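D-alanyl transferase DltD (Enterococcus faecalis, PDB 6O93) probably transfers D-alanine to lipoteichoic acid in the Gram-positive cell wall, using a fold of the SGNH-hydrolase type. Local coordinates at residues A232-N237 and L350-W355; G274-A279 and R317-Q322; L323-F328 and D380-T385. One frame throughout, in Å; residues are numbered along the deposited sequence.

Contact 1 (A232-N237 and L350-W355)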
# COMPACT_ATOMS: atom_id res chain seq x y z
N ALA A 232 9.31 17.32 18.15
CA ALA A 232 8.94 17.85 19.46
C ALA A 232 8.15 19.15 19.33
O ALA A 232 7.30 19.43 20.18
CB ALA A 232 10.19 18.07 20.31
N LYS A 233 8.42 19.94 18.30
CA LYS A 233 7.66 21.17 18.08
C LYS A 233 6.21 20.87 17.73
O LYS A 233 5.30 21.59 18.15
CB LYS A 233 8.30 22.00 16.97
CG LYS A 233 9.60 22.70 17.35
CD LYS A 233 10.21 23.38 16.13
CE LYS A 233 11.36 24.30 16.50
NZ LYS A 233 11.94 24.96 15.29
N ALA A 234 5.97 19.81 16.96
CA ALA A 234 4.69 19.58 16.31
C ALA A 234 3.78 18.62 17.07
O ALA A 234 2.79 18.15 16.50
CB ALA A 234 4.92 19.05 14.89
N ILE A 235 4.09 18.32 18.33
CA ILE A 235 3.27 17.39 19.11
C ILE A 235 3.12 17.91 20.53
O ILE A 235 2.96 17.13 21.47
CB ILE A 235 3.88 15.98 19.10
CG1 ILE A 235 5.25 15.98 19.79
CG2 ILE A 235 4.00 15.45 17.68
CD1 ILE A 235 5.96 14.63 19.76
N ASN A 236 3.14 19.23 20.69
CA ASN A 236 3.21 19.84 22.01
C ASN A 236 1.85 20.15 22.63
O ASN A 236 1.80 20.54 23.80
CB ASN A 236 4.04 21.13 21.95
CG ASN A 236 3.47 22.15 20.98
OD1 ASN A 236 2.32 22.05 20.56
ND2 ASN A 236 4.28 23.14 20.63
N ASN A 237 0.75 19.98 21.89
CA ASN A 237 -0.58 20.29 22.43
C ASN A 237 -1.25 19.07 23.07
O ASN A 237 -2.43 19.15 23.40
CB ASN A 237 -1.48 20.88 21.34
CG ASN A 237 -1.94 19.85 20.32
OD1 ASN A 237 -1.65 18.66 20.43
ND2 ASN A 237 -2.66 20.32 19.31
N LEU A 350 3.05 6.30 10.15
CA LEU A 350 4.48 6.56 10.28
C LEU A 350 4.75 8.06 10.24
O LEU A 350 4.08 8.82 9.54
CB LEU A 350 5.25 5.87 9.15
CG LEU A 350 5.41 4.35 9.26
CD1 LEU A 350 5.89 3.78 7.93
CD2 LEU A 350 6.38 3.99 10.37
N GLY A 351 5.77 8.48 10.99
CA GLY A 351 6.12 9.87 11.13
C GLY A 351 7.62 10.09 11.00
O GLY A 351 8.34 9.31 10.37
N TRP A 352 8.08 11.18 11.62
CA TRP A 352 9.43 11.69 11.44
C TRP A 352 10.50 10.61 11.53
O TRP A 352 11.14 10.29 10.52
CB TRP A 352 9.71 12.79 12.48
CG TRP A 352 8.73 13.92 12.41
CD1 TRP A 352 8.84 15.06 11.67
CD2 TRP A 352 7.48 14.02 13.11
NE1 TRP A 352 7.74 15.86 11.86
CE2 TRP A 352 6.90 15.25 12.75
CE3 TRP A 352 6.81 13.19 14.02
CZ2 TRP A 352 5.67 15.67 13.25
CZ3 TRP A 352 5.59 13.61 14.52
CH2 TRP A 352 5.03 14.84 14.13
N ARG A 353 10.70 10.03 12.71
CA ARG A 353 11.74 9.03 12.87
C ARG A 353 11.36 7.68 12.28
O ARG A 353 12.24 6.88 11.95
CB ARG A 353 12.09 8.86 14.35
CG ARG A 353 12.75 10.09 14.97
CD ARG A 353 13.19 9.80 16.39
NE ARG A 353 14.22 8.77 16.44
CZ ARG A 353 14.48 8.01 17.50
NH1 ARG A 353 13.78 8.16 18.62
NH2 ARG A 353 15.44 7.10 17.43
N GLY A 354 10.06 7.40 12.15
CA GLY A 354 9.64 6.16 11.52
C GLY A 354 10.00 6.11 10.04
O GLY A 354 10.56 5.13 9.55
N TRP A 355 9.67 7.19 9.31
CA TRP A 355 10.01 7.23 7.90
C TRP A 355 11.52 7.25 7.69
O TRP A 355 12.03 6.64 6.74
CB TRP A 355 9.36 8.45 7.24
CG TRP A 355 7.93 8.22 6.87
CD1 TRP A 355 6.84 8.89 7.34
CD2 TRP A 355 7.44 7.25 5.94
NE1 TRP A 355 5.70 8.40 6.76
CE2 TRP A 355 6.04 7.39 5.90
CE3 TRP A 355 8.04 6.27 5.14
CZ2 TRP A 355 5.23 6.59 5.09
CZ3 TRP A 355 7.24 5.48 4.34
CH2 TRP A 355 5.85 5.64 4.32
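Trp352, in the first turn of helix 352-367, packs its indole against Ala234 and Ile235, where helix 220-233 gives way to a loop. The six-membered half of the indole does the touching. Its CZ2 lies 3.8 Å from Ala234 CB, and its CH2 lies 3.7 Å from Ile235 CG2, which is also 4.0 Å from Trp352 CZ3. Both methyl groups approach the ring obliquely, and the side chains of Ile235 and Trp352 slide past each other in opposite directions. With CG anti to the carbonyl carbon (chi1 -58°), the indole of Trp352 leaves the helix start and reaches the first residues beyond the partner helix.

The helix that carries Trp352 begins just after the Asp346-x-x-His349 sequence, consistent with the Asp and His of an SGNH-type triad whose serine would be Ser47; the indole lies near these residues without touching them. Gly351 is the N-cap, and its O accepts from Trp355 N at 2.7 Å to close the first turn. A long flat side chain suits position 352 because it also touches Ala227, Ile230 and Ala231 of helix 220-233. Small Ala234 lets the ring come close to the backbone, while branched Ile235 turns CG2 to the indole and is buried against Glu241 and Tyr342 as well. The next residue after Trp352, Arg353, joins the same two helices by a salt bridge to Asp224 and has a second one to Glu340.

Contact 2 (G274-A279 and R317-Q322)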
# COMPACT_ATOMS: atom_id res chain seq x y z
N GLY A 274 -5.91 -13.46 2.96
CA GLY A 274 -6.09 -13.98 1.62
C GLY A 274 -5.88 -12.93 0.55
O GLY A 274 -5.24 -13.19 -0.48
N ASP A 275 -6.41 -11.72 0.76
CA ASP A 275 -6.21 -10.65 -0.20
C ASP A 275 -4.73 -10.28 -0.29
O ASP A 275 -4.23 -9.95 -1.37
CB ASP A 275 -7.04 -9.43 0.19
CG ASP A 275 -8.53 -9.70 0.16
OD1 ASP A 275 -8.93 -10.79 -0.30
OD2 ASP A 275 -9.30 -8.82 0.60
N PHE A 276 -4.03 -10.32 0.85
CA PHE A 276 -2.59 -10.09 0.84
C PHE A 276 -1.88 -11.15 0.02
O PHE A 276 -0.93 -10.85 -0.71
CB PHE A 276 -2.08 -10.08 2.28
CG PHE A 276 -0.60 -9.84 2.40
CD1 PHE A 276 -0.01 -8.76 1.77
CD2 PHE A 276 0.18 -10.68 3.17
CE1 PHE A 276 1.35 -8.53 1.89
CE2 PHE A 276 1.54 -10.45 3.29
CZ PHE A 276 2.12 -9.38 2.65
N GLN A 277 -2.32 -12.41 0.13
CA GLN A 277 -1.76 -13.47 -0.70
C GLN A 277 -1.92 -13.16 -2.18
O GLN A 277 -1.04 -13.46 -2.99
CB GLN A 277 -2.41 -14.80 -0.35
CG GLN A 277 -1.88 -15.99 -1.14
CD GLN A 277 -0.42 -16.26 -0.87
OE1 GLN A 277 0.20 -15.61 -0.02
NE2 GLN A 277 0.15 -17.21 -1.60
N ALA A 278 -3.06 -12.56 -2.56
CA ALA A 278 -3.27 -12.21 -3.95
C ALA A 278 -2.20 -11.24 -4.44
O ALA A 278 -1.68 -11.38 -5.55
CB ALA A 278 -4.66 -11.61 -4.14
N ALA A 279 -1.85 -10.24 -3.62
CA ALA A 279 -0.80 -9.30 -4.00
C ALA A 279 0.55 -9.99 -4.07
O ALA A 279 1.37 -9.68 -4.94
CB ALA A 279 -0.76 -8.14 -3.01
N ARG A 317 3.91 -11.80 13.53
CA ARG A 317 4.40 -13.16 13.37
C ARG A 317 3.66 -13.89 12.25
O ARG A 317 4.27 -14.65 11.49
CB ARG A 317 4.26 -13.93 14.68
CG ARG A 317 4.88 -15.33 14.65
CD ARG A 317 4.46 -16.16 15.84
NE ARG A 317 5.04 -15.68 17.09
CZ ARG A 317 4.79 -16.21 18.28
NH1 ARG A 317 5.37 -15.70 19.36
NH2 ARG A 317 3.96 -17.24 18.40
N LYS A 318 2.35 -13.66 12.13
CA LYS A 318 1.58 -14.32 11.09
C LYS A 318 1.98 -13.81 9.71
O LYS A 318 2.15 -14.59 8.77
CB LYS A 318 0.09 -14.11 11.33
CG LYS A 318 -0.81 -14.91 10.40
CD LYS A 318 -2.25 -14.90 10.88
CE LYS A 318 -3.16 -15.66 9.94
NZ LYS A 318 -4.56 -15.70 10.44
N LEU A 319 2.12 -12.49 9.58
CA LEU A 319 2.50 -11.91 8.30
C LEU A 319 3.90 -12.35 7.90
O LEU A 319 4.14 -12.74 6.75
CB LEU A 319 2.42 -10.39 8.38
CG LEU A 319 1.02 -9.82 8.60
CD1 LEU A 319 1.09 -8.34 8.91
CD2 LEU A 319 0.14 -10.07 7.38
N LYS A 320 4.85 -12.30 8.83
CA LYS A 320 6.22 -12.67 8.50
C LYS A 320 6.34 -14.15 8.16
O LYS A 320 7.21 -14.54 7.38
CB LYS A 320 7.17 -12.29 9.63
CG LYS A 320 7.34 -10.78 9.80
CD LYS A 320 8.54 -10.43 10.66
CE LYS A 320 8.37 -10.89 12.09
NZ LYS A 320 9.50 -10.44 12.95
N TYR A 321 5.47 -14.99 8.73
CA TYR A 321 5.45 -16.39 8.33
C TYR A 321 4.98 -16.53 6.89
O TYR A 321 5.61 -17.21 6.07
CB TYR A 321 4.56 -17.21 9.26
CG TYR A 321 4.57 -18.69 8.93
CD1 TYR A 321 5.57 -19.52 9.40
CD2 TYR A 321 3.58 -19.24 8.13
CE1 TYR A 321 5.59 -20.86 9.09
CE2 TYR A 321 3.59 -20.59 7.81
CZ TYR A 321 4.60 -21.40 8.30
OH TYR A 321 4.62 -22.74 8.00
N GLN A 322 3.86 -15.88 6.55
CA GLN A 322 3.34 -15.94 5.19
C GLN A 322 4.37 -15.43 4.19
O GLN A 322 4.48 -15.96 3.08
CB GLN A 322 2.04 -15.14 5.11
CG GLN A 322 1.32 -15.22 3.78
CD GLN A 322 -0.07 -14.61 3.84
OE1 GLN A 322 -0.56 -14.25 4.92
NE2 GLN A 322 -0.72 -14.48 2.69
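Gln322 reaches from helix 309-324 across to Gln277 and Phe276 of helix 272-285. Its CB points toward the partner helix, and CG, anti to the backbone N, starts a chain that stays extended to the amide. CG passes 4.0 Å from Gln277 OE1. The amide carbon CD is 4.0 Å from Phe276 CD2; amide and ring planes are 69° apart, and the two side chains slide past each other in opposite directions. OE1 lies near the same ring carbon and accepts from the indole NE1 of Trp387. NE2, at the tip, comes within 3.9 Å of Phe276 CD2, packs 3.5 Å from Gln277 CB and donates to Gln277 OE1 at 3.1 Å, a nearly straight bond (167°). The acceptor lies close to the amide plane of Gln322, although the donor is tilted out of the carbonyl plane of Gln277. NE2 also bonds Tyr273 O.

Gln277 can meet this tip because its chain bends at chi2, leaving its own NE2 to bond Gln326. Leu319 CD2 comes within 4.3 Å of Phe276 CD2, a loose apolar contact; the Phe276 ring also packs on Phe292 of strand 289-294. The two helices run roughly parallel, 33° apart, beside a parallel alpha/beta sheet; helix 309-324 belongs to the crossover from strand 289-294 to strand 331-333.

Glutamine suits both places: a neutral amide offers donor and acceptor together. Because Trp387 NE1 can only donate and Tyr273 O only accept, the rotation of the buried Gln322 amide is fixed.

Contact 3 (L323-F328 and D380-T385)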
# COMPACT_ATOMS: atom_id res chain seq x y z
N LEU A 323 5.12 -14.40 4.56
CA LEU A 323 6.16 -13.88 3.69
C LEU A 323 7.35 -14.83 3.61
O LEU A 323 7.66 -15.37 2.54
CB LEU A 323 6.62 -12.50 4.18
CG LEU A 323 5.59 -11.38 4.03
CD1 LEU A 323 6.03 -10.14 4.79
CD2 LEU A 323 5.36 -11.05 2.56
N GLN A 324 8.01 -15.06 4.74
CA GLN A 324 9.24 -15.87 4.75
C GLN A 324 8.99 -17.27 4.20
O GLN A 324 9.83 -17.82 3.48
CB GLN A 324 9.80 -15.94 6.17
CG GLN A 324 10.37 -14.63 6.69
CD GLN A 324 11.78 -14.38 6.20
OE1 GLN A 324 12.38 -15.22 5.52
NE2 GLN A 324 12.33 -13.23 6.55
N GLU A 325 7.84 -17.86 4.53
CA GLU A 325 7.54 -19.21 4.09
C GLU A 325 7.54 -19.33 2.57
O GLU A 325 7.77 -20.43 2.04
CB GLU A 325 6.19 -19.65 4.65
CG GLU A 325 5.68 -20.99 4.16
CD GLU A 325 6.55 -22.15 4.59
OE1 GLU A 325 7.53 -21.93 5.34
OE2 GLU A 325 6.25 -23.29 4.18
N GLN A 326 7.31 -18.23 1.85
CA GLN A 326 7.18 -18.26 0.40
C GLN A 326 8.34 -17.59 -0.32
O GLN A 326 8.28 -17.43 -1.55
CB GLN A 326 5.85 -17.61 -0.01
CG GLN A 326 4.63 -18.33 0.55
CD GLN A 326 3.33 -17.73 0.06
OE1 GLN A 326 2.76 -18.17 -0.94
NE2 GLN A 326 2.84 -16.72 0.78
N GLY A 327 9.39 -17.20 0.39
CA GLY A 327 10.58 -16.65 -0.23
C GLY A 327 10.70 -15.14 -0.16
O GLY A 327 11.65 -14.59 -0.73
N PHE A 328 9.78 -14.46 0.51
CA PHE A 328 9.87 -13.01 0.71
C PHE A 328 10.67 -12.78 1.99
O PHE A 328 10.14 -12.92 3.10
CB PHE A 328 8.49 -12.38 0.79
CG PHE A 328 7.68 -12.53 -0.46
CD1 PHE A 328 7.84 -11.65 -1.52
CD2 PHE A 328 6.75 -13.55 -0.58
CE1 PHE A 328 7.09 -11.78 -2.67
CE2 PHE A 328 6.00 -13.69 -1.74
CZ PHE A 328 6.16 -12.81 -2.78
N ASP A 380 -0.48 -21.77 -2.73
CA ASP A 380 -1.85 -21.31 -2.90
C ASP A 380 -2.70 -21.53 -1.65
O ASP A 380 -3.75 -20.90 -1.51
CB ASP A 380 -2.51 -22.01 -4.08
CG ASP A 380 -1.88 -21.64 -5.41
OD1 ASP A 380 -1.36 -20.51 -5.53
OD2 ASP A 380 -1.90 -22.49 -6.33
N ARG A 381 -2.28 -22.42 -0.75
CA ARG A 381 -3.08 -22.71 0.43
C ARG A 381 -3.20 -21.50 1.36
O ARG A 381 -4.07 -21.50 2.24
CB ARG A 381 -2.47 -23.90 1.17
CG ARG A 381 -2.47 -25.17 0.32
CD ARG A 381 -1.78 -26.34 1.01
NE ARG A 381 -0.39 -26.05 1.33
CZ ARG A 381 0.49 -26.95 1.76
NH1 ARG A 381 0.12 -28.22 1.90
NH2 ARG A 381 1.74 -26.59 2.03
N PHE A 382 -2.37 -20.47 1.17
CA PHE A 382 -2.53 -19.24 1.93
C PHE A 382 -3.76 -18.45 1.50
O PHE A 382 -4.10 -17.46 2.16
CB PHE A 382 -1.28 -18.37 1.78
CG PHE A 382 -0.12 -18.82 2.63
CD1 PHE A 382 -0.11 -18.58 4.00
CD2 PHE A 382 0.97 -19.47 2.07
CE1 PHE A 382 0.95 -19.00 4.79
CE2 PHE A 382 2.03 -19.89 2.85
CZ PHE A 382 2.03 -19.65 4.21
N TYR A 383 -4.44 -18.85 0.42
CA TYR A 383 -5.72 -18.26 0.05
C TYR A 383 -6.87 -18.78 0.89
O TYR A 383 -7.94 -18.15 0.93
CB TYR A 383 -6.04 -18.54 -1.42
CG TYR A 383 -5.29 -17.70 -2.44
CD1 TYR A 383 -5.23 -16.32 -2.32
CD2 TYR A 383 -4.66 -18.30 -3.52
CE1 TYR A 383 -4.55 -15.56 -3.26
CE2 TYR A 383 -3.99 -17.55 -4.46
CZ TYR A 383 -3.94 -16.18 -4.33
OH TYR A 383 -3.27 -15.43 -5.26
N GLN A 384 -6.69 -19.91 1.57
CA GLN A 384 -7.80 -20.64 2.16
C GLN A 384 -8.28 -19.98 3.45
O GLN A 384 -7.54 -19.26 4.14
CB GLN A 384 -7.40 -22.09 2.44
CG GLN A 384 -7.07 -22.88 1.19
CD GLN A 384 -6.59 -24.29 1.50
OE1 GLN A 384 -6.43 -24.66 2.67
NE2 GLN A 384 -6.37 -25.08 0.46
N THR A 385 -9.55 -20.25 3.78
CA THR A 385 -10.14 -19.71 5.00
C THR A 385 -9.41 -20.18 6.25
O THR A 385 -9.35 -19.45 7.24
CB THR A 385 -11.62 -20.10 5.07
OG1 THR A 385 -12.34 -19.45 4.02
CG2 THR A 385 -12.22 -19.70 6.42
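OE1 of Gln326 is gripped by two donors, the backbone N of Asp379 and the side-chain NE2 of Gln277, and this holds the Gln326 amide beside the ring of Phe382. The amide and ring planes are only 28° apart, and the two side chains slide past each other in opposite directions. CD of Gln326 is 3.6 Å from Phe382 CD2, and Gln326 NE2 reaches the same ring carbon at 3.6 Å while donating back to Gln322 O. Glutamine suits this buried place: its amide satisfies backbone and side-chain partners while its CG methylene and amide carbon lie against an aromatic ring.

Helix 309-324 is brought to a close here by a Schellman motif. Phe328 N bonds Leu323 O at 3.1 Å and Gly327 N bonds Gln324 O at 3.2 Å, with a type I turn running from Gln324 to Gly327. Leu323 O also takes Gln326 N at 3.0 Å, so that one carbonyl serves two amides. Gly327 is the C-prime residue; its positive phi (102°) is a conformation that glycine, lacking a CB, adopts without strain.

Glu325 meets the far end of the same aromatic ring. Its CG, anti to the backbone N (chi1 174°), lies at the ring edge, 3.9 Å from Phe382 CZ, so that methylene rather than carboxylate touches the phenyl group. Phe382, on the 3-10 turn 380-383, also meets Trp387 edge-to-face and packs on Tyr321 and Gln322 of helix 309-324.

In the fold
Followed from the N terminus, the chain first reaches the end of helix 220-233, which contact 1 joins to the start of helix 352-367, closing a loop of 112 residues. Contact 2 is nested inside that loop and pairs helices 272-285 and 309-324, between which strand 289-294 lies in the sequence. Contact 3 opens straight after contact 2 closes, at the end of helix 309-324, and runs to residues 380-385 in the C-terminal part, so it crosses contact 1. Contacts 2 and 3 touch, with centres 6 Å apart, and together they tie the C-terminal region at 380-385 to the two helices beside the sheet; contact 1 stands apart, its centre about 30 Å from that of contact 2.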